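Local coordinates for protein sesquisabinene B synthase 2 (Santalum album, PDB 6A2D) that probably cyclises farnesyl diphosphate to the sesquiterpene sesquisabinene B in a magnesium-dependent reaction, at residues Glu408-Ala413 with Leu455-Asn460. Sequence-based numbering, arbitrary orientation.
Sequences EYLDNA and LCRIIN. With 6R2 ([bis(chloranyl)-[oxidanyl-[(2~{E},6~{E})-3,7,11-trimethyldodeca-2,6,10-trienoxy]phosphoryl]methyl]phosphonic acid), chain C.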
# COMPACT_ATOMS: atom_id res chain seq x y z
N GLU A 408 32.08 -21.50 14.71
CA GLU A 408 32.34 -20.18 14.08
C GLU A 408 31.27 -19.93 13.01
O GLU A 408 30.69 -18.84 13.00
CB GLU A 408 33.67 -20.25 13.36
CG GLU A 408 34.10 -19.00 12.64
CD GLU A 408 35.54 -19.07 12.13
OE1 GLU A 408 36.13 -20.16 12.19
OE2 GLU A 408 36.06 -18.03 11.70
N TYR A 409 31.05 -20.91 12.14
CA TYR A 409 30.07 -20.81 11.04
C TYR A 409 28.68 -20.49 11.63
O TYR A 409 28.12 -19.50 11.22
CB TYR A 409 30.08 -22.05 10.16
CG TYR A 409 28.91 -22.08 9.21
CD1 TYR A 409 28.92 -21.36 8.04
CD2 TYR A 409 27.79 -22.82 9.50
CE1 TYR A 409 27.85 -21.41 7.16
CE2 TYR A 409 26.72 -22.89 8.64
CZ TYR A 409 26.72 -22.14 7.49
OH TYR A 409 25.64 -22.19 6.67
N LEU A 410 28.24 -21.17 12.68
CA LEU A 410 26.83 -21.04 13.12
C LEU A 410 26.59 -19.72 13.84
O LEU A 410 25.47 -19.18 13.72
CB LEU A 410 26.45 -22.22 14.02
CG LEU A 410 26.27 -23.54 13.29
CD1 LEU A 410 25.82 -24.59 14.29
CD2 LEU A 410 25.27 -23.45 12.14
N ASP A 411 27.56 -19.20 14.59
CA ASP A 411 27.37 -17.89 15.27
C ASP A 411 27.08 -16.81 14.22
O ASP A 411 26.27 -15.96 14.52
CB ASP A 411 28.52 -17.54 16.21
CG ASP A 411 28.36 -18.26 17.55
OD1 ASP A 411 27.18 -18.45 18.02
OD2 ASP A 411 29.40 -18.63 18.11
N ASN A 412 27.66 -16.87 13.04
CA ASN A 412 27.37 -15.93 11.93
C ASN A 412 26.15 -16.37 11.10
O ASN A 412 25.32 -15.50 10.75
CB ASN A 412 28.57 -15.81 11.01
CG ASN A 412 28.41 -14.69 10.03
OD1 ASN A 412 28.34 -13.54 10.42
ND2 ASN A 412 28.38 -15.02 8.76
N ALA A 413 26.02 -17.65 10.81
CA ALA A 413 24.98 -18.17 9.89
C ALA A 413 23.57 -18.12 10.54
O ALA A 413 22.60 -18.04 9.80
CB ALA A 413 25.36 -19.54 9.34
N LEU A 455 18.45 -23.24 14.80
CA LEU A 455 17.60 -24.33 14.23
C LEU A 455 17.23 -23.98 12.80
O LEU A 455 17.44 -24.84 11.88
CB LEU A 455 16.36 -24.50 15.11
CG LEU A 455 16.53 -25.47 16.26
CD1 LEU A 455 15.37 -25.35 17.22
CD2 LEU A 455 16.69 -26.89 15.75
N CYS A 456 16.74 -22.76 12.55
CA CYS A 456 16.34 -22.38 11.19
C CYS A 456 17.51 -22.54 10.19
O CYS A 456 17.27 -22.95 9.01
CB CYS A 456 15.77 -20.98 11.16
SG CYS A 456 14.19 -20.86 12.03
N ARG A 457 18.73 -22.15 10.59
CA ARG A 457 19.95 -22.24 9.77
C ARG A 457 20.34 -23.69 9.58
O ARG A 457 20.51 -24.10 8.44
CB ARG A 457 21.11 -21.47 10.41
CG ARG A 457 22.47 -21.77 9.81
CD ARG A 457 22.48 -21.66 8.31
NE ARG A 457 22.34 -20.30 7.82
CZ ARG A 457 22.32 -19.96 6.56
NH1 ARG A 457 22.35 -20.90 5.63
NH2 ARG A 457 22.24 -18.68 6.21
N ILE A 458 20.38 -24.47 10.63
CA ILE A 458 20.85 -25.87 10.50
C ILE A 458 19.82 -26.65 9.67
O ILE A 458 20.20 -27.47 8.84
CB ILE A 458 21.08 -26.46 11.89
CG1 ILE A 458 22.43 -26.00 12.44
CG2 ILE A 458 20.98 -27.96 11.88
CD1 ILE A 458 22.58 -26.35 13.89
N ILE A 459 18.54 -26.41 9.91
CA ILE A 459 17.47 -27.14 9.16
C ILE A 459 17.60 -26.81 7.67
O ILE A 459 17.52 -27.73 6.84
CB ILE A 459 16.09 -26.79 9.71
CG1 ILE A 459 15.91 -27.37 11.11
CG2 ILE A 459 15.01 -27.27 8.75
CD1 ILE A 459 14.76 -26.74 11.87
N ASN A 460 17.76 -25.54 7.32
CA ASN A 460 17.97 -25.12 5.92
C ASN A 460 19.20 -25.84 5.35
O ASN A 460 19.10 -26.37 4.22
CB ASN A 460 18.13 -23.62 5.83
CG ASN A 460 17.92 -23.06 4.45
OD1 ASN A 460 18.77 -23.24 3.56
ND2 ASN A 460 16.85 -22.30 4.29
OAG 6R2 C . 22.98 -18.77 3.29
PAY 6R2 C . 22.35 -18.77 1.85
OAH 6R2 C . 22.97 -20.04 1.00
OAE 6R2 C . 22.44 -17.46 1.05
CAX 6R2 C . 20.59 -19.12 2.02
CLJ 6R2 C . 19.93 -17.72 2.86
CLK 6R2 C . 20.30 -20.56 2.99
PAZ 6R2 C . 19.74 -19.29 0.37
OAI 6R2 C . 19.88 -20.85 0.01
OAF 6R2 C . 20.33 -18.31 -0.62
OAT 6R2 C . 18.17 -18.91 0.63
CAQ 6R2 C . 17.14 -19.84 0.86
CAN 6R2 C . 16.86 -19.75 2.34
CAW 6R2 C . 15.55 -19.18 2.88
CAD 6R2 C . 14.39 -18.86 1.92
CAS 6R2 C . 15.30 -19.20 4.40
CAP 6R2 C . 15.02 -17.80 4.87
CAM 6R2 C . 13.55 -17.60 4.53
CAV 6R2 C . 12.94 -16.24 4.40
CAC 6R2 C . 13.80 -14.99 4.51
CAR 6R2 C . 11.51 -16.16 3.98
CAO 6R2 C . 10.72 -15.38 4.95
CAL 6R2 C . 10.40 -16.19 6.15
CAU 6R2 C . 9.30 -15.73 7.11
CAB 6R2 C . 8.37 -14.56 6.89
CAA 6R2 C . 9.07 -16.54 8.35
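With CG anti to the backbone N (chi1 167°) and bends at the next two torsions, R457 folds its aliphatic stem against A413 and Y409 and turns its guanidinium toward the bound farnesyl diphosphate analogue 6R2. R457 NE donates a nearly straight bond to A413 O (3.0 Å); the oxygen lies in the guanidinium plane, but NE sits above the carbonyl plane. R457 NH1 and NH2 converge on 6R2 OAG, the latter at 3.0 Å, while NH1 also forms a salt bridge with D461. The Y409 ring stands at 68° to the guanidinium; its OH lies 3.6 Å from R457 CD and hydrogen-bonds D461, and A413 CB packs over one ring face near the rim. On the apolar side of the contact, L410 CD1 meets I458 CD1 at 3.7 Å, the side chains crossing at about a right angle. Helices 406-416 and 447-462 are thus joined beside the metal site of the class I terpene synthase fold, to which N460 belongs. A leucine at R457 would probably leave A413 O and the terminal phosphonate without these donors and D461 without this cationic mate. The two bent bonds converging on the single oxygen OAG are consistent with stabilising negative charge on the departing diphosphate.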